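Local coordinates for protein cytosol aminopeptidase (Coxiella burnetii, PDB 3IJ3) that probably removes amino acids from the N-termini of peptides as a manganese-dependent metalloaminopeptidase of the M17 family, built here as a six-chain assembly, at residues 172-177 against 460-465; 138-143 against 177-182; 61-66 against 74-79; 39-44 against 87-92. All coordinates share one frame; numbering follows the deposited sequence.

Interaction 1: residues 172-177 against 460-465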
loop_
_atom_site.group_PDB
_atom_site.type_symbol
_atom_site.label_atom_id
_atom_site.label_comp_id
_atom_site.label_asym_id
_atom_site.label_seq_id
_atom_site.Cartn_x
_atom_site.Cartn_y
_atom_site.Cartn_z
ATOM N N LEU A 172 -7.309 25.754 29.270
ATOM C CA LEU A 172 -6.062 25.099 29.643
ATOM C C LEU A 172 -5.895 23.798 28.844
ATOM O O LEU A 172 -4.826 23.525 28.297
ATOM C CB LEU A 172 -6.014 24.808 31.141
ATOM C CG LEU A 172 -4.836 23.989 31.645
ATOM C CD1 LEU A 172 -3.514 24.739 31.372
ATOM C CD2 LEU A 172 -5.018 23.725 33.170
ATOM N N ILE A 173 -6.951 22.975 28.812
ATOM C CA ILE A 173 -6.926 21.705 28.072
ATOM C C ILE A 173 -6.628 21.950 26.598
ATOM O O ILE A 173 -5.757 21.289 26.008
ATOM C CB ILE A 173 -8.256 20.935 28.256
ATOM C CG1 ILE A 173 -8.378 20.461 29.701
ATOM C CG2 ILE A 173 -8.349 19.719 27.316
ATOM C CD1 ILE A 173 -9.735 19.897 30.076
ATOM N N ARG A 174 -7.348 22.905 26.007
ATOM C CA ARG A 174 -7.135 23.254 24.606
ATOM C C ARG A 174 -5.717 23.721 24.370
ATOM O O ARG A 174 -5.091 23.300 23.403
ATOM C CB ARG A 174 -8.134 24.314 24.152
ATOM C CG ARG A 174 -9.561 23.794 23.999
ATOM C CD ARG A 174 -10.494 24.945 23.694
ATOM N NE ARG A 174 -11.847 24.505 23.359
ATOM C CZ ARG A 174 -12.813 25.322 22.945
ATOM N NH1 ARG A 174 -12.600 26.629 22.880
ATOM N NH2 ARG A 174 -14.016 24.840 22.640
ATOM N N ASP A 175 -5.202 24.581 25.257
ATOM C CA ASP A 175 -3.837 25.115 25.127
ATOM C C ASP A 175 -2.777 24.011 25.193
ATOM O O ASP A 175 -1.862 23.979 24.359
ATOM C CB ASP A 175 -3.514 26.181 26.208
ATOM C CG ASP A 175 -4.192 27.542 25.967
ATOM O OD1 ASP A 175 -4.711 27.815 24.867
ATOM O OD2 ASP A 175 -4.157 28.375 26.911
ATOM N N LEU A 176 -2.898 23.101 26.167
ATOM C CA LEU A 176 -1.920 22.035 26.310
ATOM C C LEU A 176 -1.907 21.132 25.070
ATOM O O LEU A 176 -0.854 20.774 24.564
ATOM C CB LEU A 176 -2.195 21.215 27.576
ATOM C CG LEU A 176 -1.974 21.971 28.894
ATOM C CD1 LEU A 176 -2.466 21.101 30.108
ATOM C CD2 LEU A 176 -0.503 22.376 29.069
ATOM N N ILE A 177 -3.089 20.752 24.593
ATOM C CA ILE A 177 -3.189 19.896 23.399
ATOM C C ILE A 177 -2.657 20.620 22.158
ATOM O O ILE A 177 -1.888 20.049 21.379
ATOM C CB ILE A 177 -4.631 19.402 23.186
ATOM C CG1 ILE A 177 -5.015 18.444 24.310
ATOM C CG2 ILE A 177 -4.794 18.680 21.793
ATOM C CD1 ILE A 177 -6.503 18.151 24.392
ATOM N N GLY A 460 -18.512 27.165 18.612
ATOM C CA GLY A 460 -17.984 26.993 19.938
ATOM C C GLY A 460 -16.816 26.034 20.016
ATOM O O GLY A 460 -16.223 25.892 21.088
ATOM N N ARG A 461 -16.450 25.444 18.877
ATOM C CA ARG A 461 -15.438 24.357 18.797
ATOM C C ARG A 461 -14.429 24.561 17.654
ATOM O O ARG A 461 -14.586 24.023 16.563
ATOM C CB ARG A 461 -16.209 23.042 18.643
ATOM C CG ARG A 461 -16.955 22.656 19.941
ATOM C CD ARG A 461 -18.134 21.761 19.679
ATOM N NE ARG A 461 -19.195 22.523 18.999
ATOM C CZ ARG A 461 -20.301 21.994 18.468
ATOM N NH1 ARG A 461 -20.493 20.678 18.505
ATOM N NH2 ARG A 461 -21.205 22.783 17.879
ATOM N N PRO A 462 -13.410 25.382 17.901
ATOM C CA PRO A 462 -12.399 25.681 16.889
ATOM C C PRO A 462 -11.538 24.473 16.590
ATOM O O PRO A 462 -11.345 23.638 17.461
ATOM C CB PRO A 462 -11.562 26.788 17.535
ATOM C CG PRO A 462 -12.302 27.220 18.771
ATOM C CD PRO A 462 -13.205 26.139 19.153
ATOM N N ILE A 463 -11.028 24.394 15.371
ATOM C CA ILE A 463 -10.148 23.288 14.979
ATOM C C ILE A 463 -8.962 23.227 15.921
ATOM O O ILE A 463 -8.320 24.242 16.186
ATOM C CB ILE A 463 -9.638 23.446 13.528
ATOM C CG1 ILE A 463 -10.756 23.174 12.510
ATOM C CG2 ILE A 463 -8.533 22.444 13.248
ATOM C CD1 ILE A 463 -10.383 23.640 11.068
ATOM N N GLY A 464 -8.653 22.038 16.390
ATOM C CA GLY A 464 -7.542 21.811 17.326
ATOM C C GLY A 464 -8.001 21.080 18.568
ATOM O O GLY A 464 -9.039 20.407 18.568
ATOM N N GLY A 465 -7.227 21.199 19.645
ATOM C CA GLY A 465 -7.512 20.472 20.886
ATOM C C GLY A 465 -8.870 20.783 21.461
ATOM O O GLY A 465 -9.401 21.902 21.300
#

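Interaction 2: residues 138-143 against 177-182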
loop_
_atom_site.group_PDB
_atom_site.type_symbol
_atom_site.label_atom_id
_atom_site.label_comp_id
_atom_site.label_asym_id
_atom_site.label_seq_id
_atom_site.Cartn_x
_atom_site.Cartn_y
_atom_site.Cartn_z
ATOM N N TYR A 138 -12.389 31.440 21.836
ATOM C CA TYR A 138 -11.043 30.912 21.942
ATOM C C TYR A 138 -10.203 31.031 20.665
ATOM O O TYR A 138 -10.657 30.678 19.564
ATOM C CB TYR A 138 -11.119 29.423 22.340
ATOM C CG TYR A 138 -9.773 28.743 22.483
ATOM C CD1 TYR A 138 -9.075 28.765 23.683
ATOM C CD2 TYR A 138 -9.208 28.053 21.415
ATOM C CE1 TYR A 138 -7.834 28.155 23.810
ATOM C CE2 TYR A 138 -7.985 27.427 21.524
ATOM C CZ TYR A 138 -7.283 27.474 22.724
ATOM O OH TYR A 138 -6.057 26.836 22.810
ATOM N N GLN A 139 -8.976 31.513 20.854
ATOM C CA GLN A 139 -7.987 31.627 19.798
ATOM C C GLN A 139 -6.626 31.212 20.361
ATOM O O GLN A 139 -6.178 31.751 21.381
ATOM C CB GLN A 139 -7.933 33.069 19.284
ATOM C CG GLN A 139 -9.190 33.487 18.564
ATOM C CD GLN A 139 -9.041 34.853 17.896
ATOM O OE1 GLN A 139 -8.908 35.860 18.558
ATOM N NE2 GLN A 139 -9.080 34.870 16.578
ATOM N N PHE A 140 -5.997 30.212 19.766
ATOM C CA PHE A 140 -4.657 29.785 20.214
ATOM C C PHE A 140 -3.669 30.731 19.497
ATOM O O PHE A 140 -3.483 30.617 18.289
ATOM C CB PHE A 140 -4.432 28.344 19.850
ATOM C CG PHE A 140 -3.145 27.793 20.368
ATOM C CD1 PHE A 140 -2.924 27.692 21.740
ATOM C CD2 PHE A 140 -2.173 27.331 19.493
ATOM C CE1 PHE A 140 -1.743 27.180 22.241
ATOM C CE2 PHE A 140 -0.985 26.795 19.976
ATOM C CZ PHE A 140 -0.760 26.728 21.354
ATOM N N ASN A 141 -3.031 31.627 20.247
ATOM C CA ASN A 141 -2.150 32.654 19.645
ATOM C C ASN A 141 -0.684 32.641 20.063
ATOM O O ASN A 141 0.026 33.651 19.915
ATOM C CB ASN A 141 -2.738 34.035 19.933
ATOM C CG ASN A 141 -2.798 34.348 21.420
ATOM O OD1 ASN A 141 -2.536 33.486 22.261
ATOM N ND2 ASN A 141 -3.145 35.594 21.750
ATOM N N ALA A 142 -0.213 31.507 20.556
ATOM C CA ALA A 142 1.172 31.391 20.979
ATOM C C ALA A 142 2.191 31.463 19.829
ATOM O O ALA A 142 3.352 31.775 20.068
ATOM C CB ALA A 142 1.372 30.113 21.777
ATOM N N TYR A 143 1.760 31.187 18.601
ATOM C CA TYR A 143 2.674 31.150 17.458
ATOM C C TYR A 143 2.331 32.083 16.316
ATOM O O TYR A 143 3.073 32.140 15.343
ATOM C CB TYR A 143 2.805 29.704 16.943
ATOM C CG TYR A 143 3.311 28.796 18.011
ATOM C CD1 TYR A 143 4.674 28.608 18.191
ATOM C CD2 TYR A 143 2.442 28.203 18.900
ATOM C CE1 TYR A 143 5.150 27.802 19.202
ATOM C CE2 TYR A 143 2.912 27.398 19.903
ATOM C CZ TYR A 143 4.263 27.222 20.056
ATOM O OH TYR A 143 4.748 26.427 21.052
ATOM N N ILE A 177 -3.089 20.752 24.593
ATOM C CA ILE A 177 -3.189 19.896 23.399
ATOM C C ILE A 177 -2.657 20.620 22.158
ATOM O O ILE A 177 -1.888 20.049 21.379
ATOM C CB ILE A 177 -4.631 19.402 23.186
ATOM C CG1 ILE A 177 -5.015 18.444 24.310
ATOM C CG2 ILE A 177 -4.794 18.680 21.793
ATOM C CD1 ILE A 177 -6.503 18.151 24.392
ATOM N N ASN A 178 -3.054 21.876 21.997
ATOM C CA ASN A 178 -2.600 22.673 20.848
ATOM C C ASN A 178 -1.094 22.974 20.805
ATOM O O ASN A 178 -0.538 23.237 19.732
ATOM C CB ASN A 178 -3.379 23.991 20.773
ATOM C CG ASN A 178 -4.791 23.826 20.244
ATOM O OD1 ASN A 178 -5.052 22.950 19.417
ATOM N ND2 ASN A 178 -5.674 24.741 20.616
ATOM N N THR A 179 -0.434 22.988 21.958
ATOM C CA THR A 179 0.999 23.333 21.966
ATOM C C THR A 179 1.783 22.259 21.234
ATOM O O THR A 179 1.678 21.074 21.543
ATOM C CB THR A 179 1.533 23.492 23.396
ATOM O OG1 THR A 179 0.769 24.497 24.073
ATOM C CG2 THR A 179 3.044 23.914 23.381
ATOM N N PRO A 180 2.560 22.660 20.242
ATOM C CA PRO A 180 3.399 21.690 19.539
ATOM C C PRO A 180 4.226 20.849 20.495
ATOM O O PRO A 180 4.711 21.360 21.532
ATOM C CB PRO A 180 4.330 22.585 18.727
ATOM C CG PRO A 180 3.558 23.775 18.469
ATOM C CD PRO A 180 2.720 24.016 19.699
ATOM N N ALA A 181 4.482 19.587 20.131
ATOM C CA ALA A 181 5.237 18.700 21.001
ATOM C C ALA A 181 6.596 19.243 21.402
ATOM O O ALA A 181 7.033 19.033 22.532
ATOM C CB ALA A 181 5.368 17.296 20.388
ATOM N N GLU A 182 7.279 19.945 20.485
ATOM C CA GLU A 182 8.583 20.510 20.797
ATOM C C GLU A 182 8.554 21.404 22.052
ATOM O O GLU A 182 9.539 21.467 22.797
ATOM C CB GLU A 182 9.096 21.338 19.617
ATOM C CG GLU A 182 10.420 22.081 19.876
ATOM C CD GLU A 182 11.628 21.179 20.121
ATOM O OE1 GLU A 182 11.587 19.946 19.889
ATOM O OE2 GLU A 182 12.680 21.729 20.537
#

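Interaction 3: residues 61-66 against 74-79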
loop_
_atom_site.group_PDB
_atom_site.type_symbol
_atom_site.label_atom_id
_atom_site.label_comp_id
_atom_site.label_asym_id
_atom_site.label_seq_id
_atom_site.Cartn_x
_atom_site.Cartn_y
_atom_site.Cartn_z
ATOM N N GLN A 61 -40.087 45.792 9.553
ATOM C CA GLN A 61 -39.594 45.928 8.161
ATOM C C GLN A 61 -38.187 45.366 7.994
ATOM O O GLN A 61 -37.877 44.666 6.999
ATOM C CB GLN A 61 -39.549 47.401 7.737
ATOM C CG GLN A 61 -40.915 48.118 7.677
ATOM C CD GLN A 61 -41.756 47.728 6.467
ATOM O OE1 GLN A 61 -41.376 46.852 5.658
ATOM N NE2 GLN A 61 -42.918 48.389 6.328
ATOM N N TRP A 62 -37.325 45.665 8.965
ATOM C CA TRP A 62 -35.927 45.229 8.882
ATOM C C TRP A 62 -35.769 43.718 8.954
ATOM O O TRP A 62 -35.029 43.136 8.155
ATOM C CB TRP A 62 -35.055 45.913 9.935
ATOM C CG TRP A 62 -33.664 45.420 9.938
ATOM C CD1 TRP A 62 -33.100 44.541 10.819
ATOM C CD2 TRP A 62 -32.648 45.739 8.987
ATOM N NE1 TRP A 62 -31.786 44.308 10.479
ATOM C CE2 TRP A 62 -31.480 45.048 9.369
ATOM C CE3 TRP A 62 -32.611 46.544 7.855
ATOM C CZ2 TRP A 62 -30.295 45.122 8.638
ATOM C CZ3 TRP A 62 -31.415 46.638 7.141
ATOM C CH2 TRP A 62 -30.282 45.936 7.545
ATOM N N VAL A 63 -36.431 43.082 9.909
ATOM C CA VAL A 63 -36.329 41.636 10.042
ATOM C C VAL A 63 -36.820 40.958 8.758
ATOM O O VAL A 63 -36.203 40.000 8.291
ATOM C CB VAL A 63 -37.051 41.112 11.298
ATOM C CG1 VAL A 63 -36.977 39.594 11.359
ATOM C CG2 VAL A 63 -36.433 41.740 12.579
ATOM N N LYS A 64 -37.910 41.465 8.184
ATOM C CA LYS A 64 -38.422 40.933 6.913
ATOM C C LYS A 64 -37.434 41.229 5.761
ATOM O O LYS A 64 -37.076 40.327 4.995
ATOM C CB LYS A 64 -39.789 41.517 6.609
ATOM C CG LYS A 64 -40.402 41.040 5.298
ATOM C CD LYS A 64 -41.796 41.599 5.100
ATOM C CE LYS A 64 -42.405 41.126 3.778
ATOM N NZ LYS A 64 -43.752 41.725 3.560
ATOM N N ALA A 65 -36.945 42.465 5.687
ATOM C CA ALA A 65 -35.992 42.854 4.633
ATOM C C ALA A 65 -34.651 42.103 4.696
ATOM O O ALA A 65 -34.004 41.905 3.677
ATOM C CB ALA A 65 -35.736 44.345 4.682
ATOM N N SER A 66 -34.249 41.695 5.887
ATOM C CA SER A 66 -32.971 40.998 6.080
ATOM C C SER A 66 -32.987 39.542 5.633
ATOM O O SER A 66 -31.932 38.980 5.370
ATOM C CB SER A 66 -32.571 41.034 7.556
ATOM O OG SER A 66 -33.364 40.116 8.307
ATOM N N THR A 74 -27.753 31.558 12.457
ATOM C CA THR A 74 -27.819 32.831 11.730
ATOM C C THR A 74 -28.219 33.886 12.726
ATOM O O THR A 74 -28.802 33.571 13.770
ATOM C CB THR A 74 -28.839 32.819 10.534
ATOM O OG1 THR A 74 -30.188 32.608 11.011
ATOM C CG2 THR A 74 -28.479 31.740 9.539
ATOM N N ILE A 75 -27.896 35.141 12.424
ATOM C CA ILE A 75 -28.278 36.235 13.291
ATOM C C ILE A 75 -28.940 37.360 12.508
ATOM O O ILE A 75 -28.851 37.436 11.273
ATOM C CB ILE A 75 -27.073 36.825 14.099
ATOM C CG1 ILE A 75 -26.014 37.422 13.166
ATOM C CG2 ILE A 75 -26.440 35.755 14.964
ATOM C CD1 ILE A 75 -24.971 38.297 13.864
ATOM N N CYS A 76 -29.657 38.197 13.240
ATOM C CA CYS A 76 -30.252 39.397 12.679
ATOM C C CYS A 76 -29.890 40.538 13.622
ATOM O O CYS A 76 -30.362 40.573 14.763
ATOM C CB CYS A 76 -31.770 39.278 12.522
ATOM S SG CYS A 76 -32.513 40.756 11.727
ATOM N N SER A 77 -28.991 41.423 13.168
ATOM C CA SER A 77 -28.612 42.620 13.920
ATOM C C SER A 77 -29.636 43.697 13.586
ATOM O O SER A 77 -29.774 44.082 12.417
ATOM C CB SER A 77 -27.198 43.065 13.525
ATOM O OG SER A 77 -26.274 42.035 13.823
ATOM N N ILE A 78 -30.371 44.149 14.589
ATOM C CA ILE A 78 -31.458 45.118 14.418
ATOM C C ILE A 78 -31.037 46.521 14.824
ATOM O O ILE A 78 -30.589 46.732 15.938
ATOM C CB ILE A 78 -32.669 44.725 15.268
ATOM C CG1 ILE A 78 -33.162 43.323 14.866
ATOM C CG2 ILE A 78 -33.800 45.765 15.143
ATOM C CD1 ILE A 78 -34.190 42.767 15.789
ATOM N N PRO A 79 -31.205 47.496 13.919
ATOM C CA PRO A 79 -30.811 48.867 14.279
ATOM C C PRO A 79 -31.793 49.656 15.117
ATOM O O PRO A 79 -33.019 49.406 15.096
ATOM C CB PRO A 79 -30.657 49.550 12.909
ATOM C CG PRO A 79 -31.656 48.835 12.031
ATOM C CD PRO A 79 -31.583 47.377 12.496
#

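Interaction 4: residues 39-44 against 87-92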
loop_
_atom_site.group_PDB
_atom_site.type_symbol
_atom_site.label_atom_id
_atom_site.label_comp_id
_atom_site.label_asym_id
_atom_site.label_seq_id
_atom_site.Cartn_x
_atom_site.Cartn_y
_atom_site.Cartn_z
ATOM N N PRO A 39 -28.938 43.510 23.885
ATOM C CA PRO A 39 -29.454 42.165 24.102
ATOM C C PRO A 39 -29.286 41.218 22.912
ATOM O O PRO A 39 -29.410 41.635 21.757
ATOM C CB PRO A 39 -30.943 42.393 24.377
ATOM C CG PRO A 39 -31.271 43.679 23.643
ATOM C CD PRO A 39 -30.016 44.521 23.804
ATOM N N ILE A 40 -28.967 39.959 23.226
ATOM C CA ILE A 40 -28.902 38.861 22.263
ATOM C C ILE A 40 -30.057 37.961 22.681
ATOM O O ILE A 40 -30.128 37.521 23.835
ATOM C CB ILE A 40 -27.593 38.096 22.328
ATOM C CG1 ILE A 40 -26.423 39.013 21.943
ATOM C CG2 ILE A 40 -27.652 36.910 21.406
ATOM C CD1 ILE A 40 -25.035 38.341 22.121
ATOM N N GLN A 41 -30.953 37.672 21.750
ATOM C CA GLN A 41 -32.142 36.880 22.050
ATOM C C GLN A 41 -32.269 35.661 21.142
ATOM O O GLN A 41 -32.276 35.809 19.926
ATOM C CB GLN A 41 -33.375 37.769 21.872
ATOM C CG GLN A 41 -34.735 37.073 22.090
ATOM C CD GLN A 41 -35.892 38.017 21.938
ATOM O OE1 GLN A 41 -35.704 39.231 21.757
ATOM N NE2 GLN A 41 -37.115 37.473 21.993
ATOM N N PRO A 42 -32.394 34.455 21.729
ATOM C CA PRO A 42 -32.568 33.289 20.872
ATOM C C PRO A 42 -33.957 33.286 20.231
ATOM O O PRO A 42 -34.931 33.800 20.810
ATOM C CB PRO A 42 -32.407 32.107 21.842
ATOM C CG PRO A 42 -32.892 32.642 23.136
ATOM C CD PRO A 42 -32.446 34.088 23.158
ATOM N N MET A 43 -34.045 32.701 19.047
ATOM C CA MET A 43 -35.288 32.684 18.304
ATOM C C MET A 43 -35.392 31.459 17.412
ATOM O O MET A 43 -34.413 31.018 16.828
ATOM C CB MET A 43 -35.342 33.956 17.426
ATOM C CG MET A 43 -36.625 34.174 16.591
ATOM S SD MET A 43 -38.108 34.274 17.588
ATOM C CE MET A 43 -37.847 35.720 18.622
ATOM N N MET A 44 -36.590 30.890 17.350
ATOM C CA MET A 44 -36.867 29.780 16.456
ATOM C C MET A 44 -37.895 30.281 15.454
ATOM O O MET A 44 -38.645 31.222 15.751
ATOM C CB MET A 44 -37.365 28.546 17.209
ATOM C CG MET A 44 -36.312 27.932 18.100
ATOM S SD MET A 44 -36.761 26.313 18.712
ATOM C CE MET A 44 -36.596 25.309 17.230
ATOM N N ARG A 87 -30.474 45.269 19.070
ATOM C CA ARG A 87 -30.627 43.872 19.509
ATOM C C ARG A 87 -30.130 42.934 18.472
ATOM O O ARG A 87 -30.090 43.270 17.296
ATOM C CB ARG A 87 -32.139 43.594 19.719
ATOM C CG ARG A 87 -32.592 42.121 19.904
ATOM C CD ARG A 87 -34.139 42.031 20.086
ATOM N NE ARG A 87 -34.562 42.924 21.157
ATOM C CZ ARG A 87 -34.590 42.617 22.454
ATOM N NH1 ARG A 87 -34.277 41.395 22.894
ATOM N NH2 ARG A 87 -34.963 43.545 23.324
ATOM N N VAL A 88 -29.740 41.737 18.895
ATOM C CA VAL A 88 -29.337 40.720 17.951
ATOM C C VAL A 88 -30.193 39.474 18.175
ATOM O O VAL A 88 -30.285 38.961 19.295
ATOM C CB VAL A 88 -27.841 40.358 18.059
ATOM C CG1 VAL A 88 -27.481 39.192 17.104
ATOM C CG2 VAL A 88 -26.968 41.585 17.741
ATOM N N LEU A 89 -30.864 39.011 17.131
ATOM C CA LEU A 89 -31.604 37.755 17.222
ATOM C C LEU A 89 -30.655 36.646 16.780
ATOM O O LEU A 89 -29.912 36.811 15.818
ATOM C CB LEU A 89 -32.837 37.733 16.308
ATOM C CG LEU A 89 -33.836 38.855 16.511
ATOM C CD1 LEU A 89 -34.949 38.777 15.424
ATOM C CD2 LEU A 89 -34.389 38.764 17.909
ATOM N N LEU A 90 -30.654 35.536 17.503
ATOM C CA LEU A 90 -29.853 34.353 17.156
ATOM C C LEU A 90 -30.790 33.171 16.883
ATOM O O LEU A 90 -31.551 32.746 17.756
ATOM C CB LEU A 90 -28.890 33.974 18.301
ATOM C CG LEU A 90 -28.119 32.658 18.170
ATOM C CD1 LEU A 90 -27.103 32.707 17.005
ATOM C CD2 LEU A 90 -27.442 32.287 19.528
ATOM N N GLY A 91 -30.737 32.628 15.675
ATOM C CA GLY A 91 -31.538 31.445 15.369
ATOM C C GLY A 91 -30.946 30.265 16.139
ATOM O O GLY A 91 -29.734 30.083 16.136
ATOM N N VAL A 92 -31.786 29.497 16.822
ATOM C CA VAL A 92 -31.323 28.324 17.568
ATOM C C VAL A 92 -32.011 27.021 17.094
ATOM O O VAL A 92 -33.145 27.064 16.598
ATOM C CB VAL A 92 -31.513 28.527 19.099
ATOM C CG1 VAL A 92 -30.690 29.747 19.577
ATOM C CG2 VAL A 92 -32.976 28.710 19.458
#

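Interaction 1: residues 172-177 against 460-465
Arg-174 reaches out of helix 157-178 to hold the turn that precedes strand 464-465. Its NH2 donates to Gly-460 O at 2.9 Å, with 150° at the hydrogen; the acceptor sits at the edge of the guanidinium, close to its plane, and the N-H arrives in the plane of the carbonyl. Pro-462 lies over one face of the same group, its CD 3.8 Å from Arg-174 NH1, and the two side chains cross at about a right angle. The side chain gets this far because it is extended from CG to NE, and on the way it runs past the strand, where Arg-174 CG comes within 3.3 Å of Gly-465 O. One helical turn on, Ile-177 CG2 rests on Gly-465 CA at 3.4 Å. Helix and strand come close at Gly-465, which meets both side chains through its backbone. In the next shell, Glu-466 forms a salt bridge with Arg-174 NH2 and the carbonyl of Leu-135 takes a bond from NH1, while Asn-178 OD1 accepts the backbone N-H of Gly-465. Ile-177 also packs on Ala-452 and Trp-453 of strand 445-454, which pairs with 464-465. The buried guanidinium thus spends its N-H groups on two carbonyls and a carboxylate, and Glu-466 probably offsets its positive charge, so that one arginine ties the helix to the edge of the catalytic-domain sheet.

Interaction 2: residues 138-143 against 177-182
One face of the Phe-140 ring is covered by Asn-178, whose CB stands over the centre, 3.6 Å from the centroid and 2° off the normal, in a CH-pi contact. Phe-140 CZ also lies 3.8 Å from Thr-179 N, which approaches the ring obliquely. The Tyr-143 ring takes Pro-180 obliquely: its CE2 lies 3.4 Å from Pro-180 CD, and Pro-180 CG makes an off-centre CH-pi contact. Tyr-138 receives Asn-178 ND2 at its edge, near the ring plane, where ND2 donates to Tyr-138 OH at 3.1 Å; the ring and amide planes are turned 33° apart. With chi1 at -76°, the Asn-178 amide lies beside its own backbone N and extends beyond the Phe-140 ring to the tyrosine. Both ends of this amide are engaged, the oxygen by Gly-465 of strand 464-465, while Tyr-138 OH also bonds Asp-175. Phe-140 and Tyr-143 further touch Val-414 and Val-317 of a neighbouring subunit. Three aromatic side chains from the loop between helix 123-135 and strand 151-154 therefore cover the C-terminal end of helix 157-178 and the turn that leaves it. This is a junction between the N-terminal and catalytic domains of the M17 aminopeptidase fold, set at a subunit boundary.

Interaction 3: residues 61-66 against 74-79
Trp-62 NE1 donates to Ser-77 O at 2.8 Å, and this bond joins helix 57-66 to strand 75-79, an edge strand, within this chain, of the mixed sheet in the M17 N-terminal domain. It is bent, with 131° at the hydrogen, and the indole N-H meets the carbonyl tilted out of the carbonyl plane. CG of Trp-62 is trans to the backbone N, which carries the indole out from the helix to the strand. There Pro-79 lies over one face of the five-membered ring, CD 3.6 Å from the centroid and 10° off the normal, a CH-pi contact. Cys-76 SG approaches the same ring obliquely, 3.8 Å from Trp-62 NE1, as a sulfur-aromatic contact. Beside the indole, Val-63 CG2 touches both Cys-76 SG and Ile-78 CD1, the latter at 4.0 Å, so that the helix meets the strand through a small apolar layer. Leu-52 and Trp-51 of helix 48-52 add to it, touching Val-63 and Ile-78 respectively. The helix and strand segments run roughly antiparallel, their axes 9.0 Å apart at an angle of 144°, as the short connection between them reverses the chain. Another subunit packs here as well: Trp-62 meets both Trp-62 and Pro-79 of that neighbouring chain. At the C-terminal part of the helical segment, Ser-66 folds back on its own helix, its OG donating to Val-63 O at 2.8 Å from above the carbonyl plane.

Interaction 4: residues 39-44 against 87-92
Two parallel neighbours in the mixed sheet of the N-terminal domain, strands 38-43 and 85-91, pair through Pro-39 to Met-43 and Arg-87 to Gly-91. The ladder alternates regularly: Val-88 N donates to Pro-39 O, Gln-41 N to Val-88 O, Leu-90 N to Gln-41 O and Met-43 N to Leu-90 O, the last at 2.8 Å. Val-92 N continues it to Met-43 O at 3.0 Å. Pro-42, which has no N-H, takes a place in the strand whose N points away from strand 85-91. On the face bearing Ile-40, Val-88, Pro-42 and Leu-90, packing is apolar, and it extends past the strand end to Pro-42 CB against Val-92 CG1 at 3.7 Å. Met-44 CG then meets Val-92 CG2 at 3.7 Å, the two side chains crossing at about a right angle. At the other end, Arg-87 bends at chi3 (-53°) and turns one face of its guanidinium to Pro-39, whose CG stands over its centre, 3.7 Å from Arg-87 CZ. Gln-41, its chain extended, brings OE1 to 2.8 Å from Arg-87 NH1, the amide and guanidinium planes standing 83° apart. Trp-51 of helix 48-52 packs against Gln-41, Met-43, Arg-87 and Leu-89. Strand 38-43 is flanked on its far side by strand 111-114, and strand 85-91 by the antiparallel strand 75-79.

In the fold
The four contacts form two groups. Interactions 1 and 2 share Ile-177 and helix 157-178, with centres 8 Å apart, and touch directly, among other places through Asp-175 and Tyr-138. Interactions 3 and 4 belong to the sheet of the N-terminal domain and lie 11 Å apart, centre to centre, joined by pairing of strands 75-79 and 85-91. Between the groups, centres are 27 to 37 Å apart; the nearest atoms of interactions 1 and 4 are about 10 Å apart, without touching. The metal site is occupied here by a lithium ion bound by Lys-250, Asp-255, Asp-273 and Glu-334; the ion lies about 13 Å from the side chain of Ile-177, the residue that interactions 1 and 2 share.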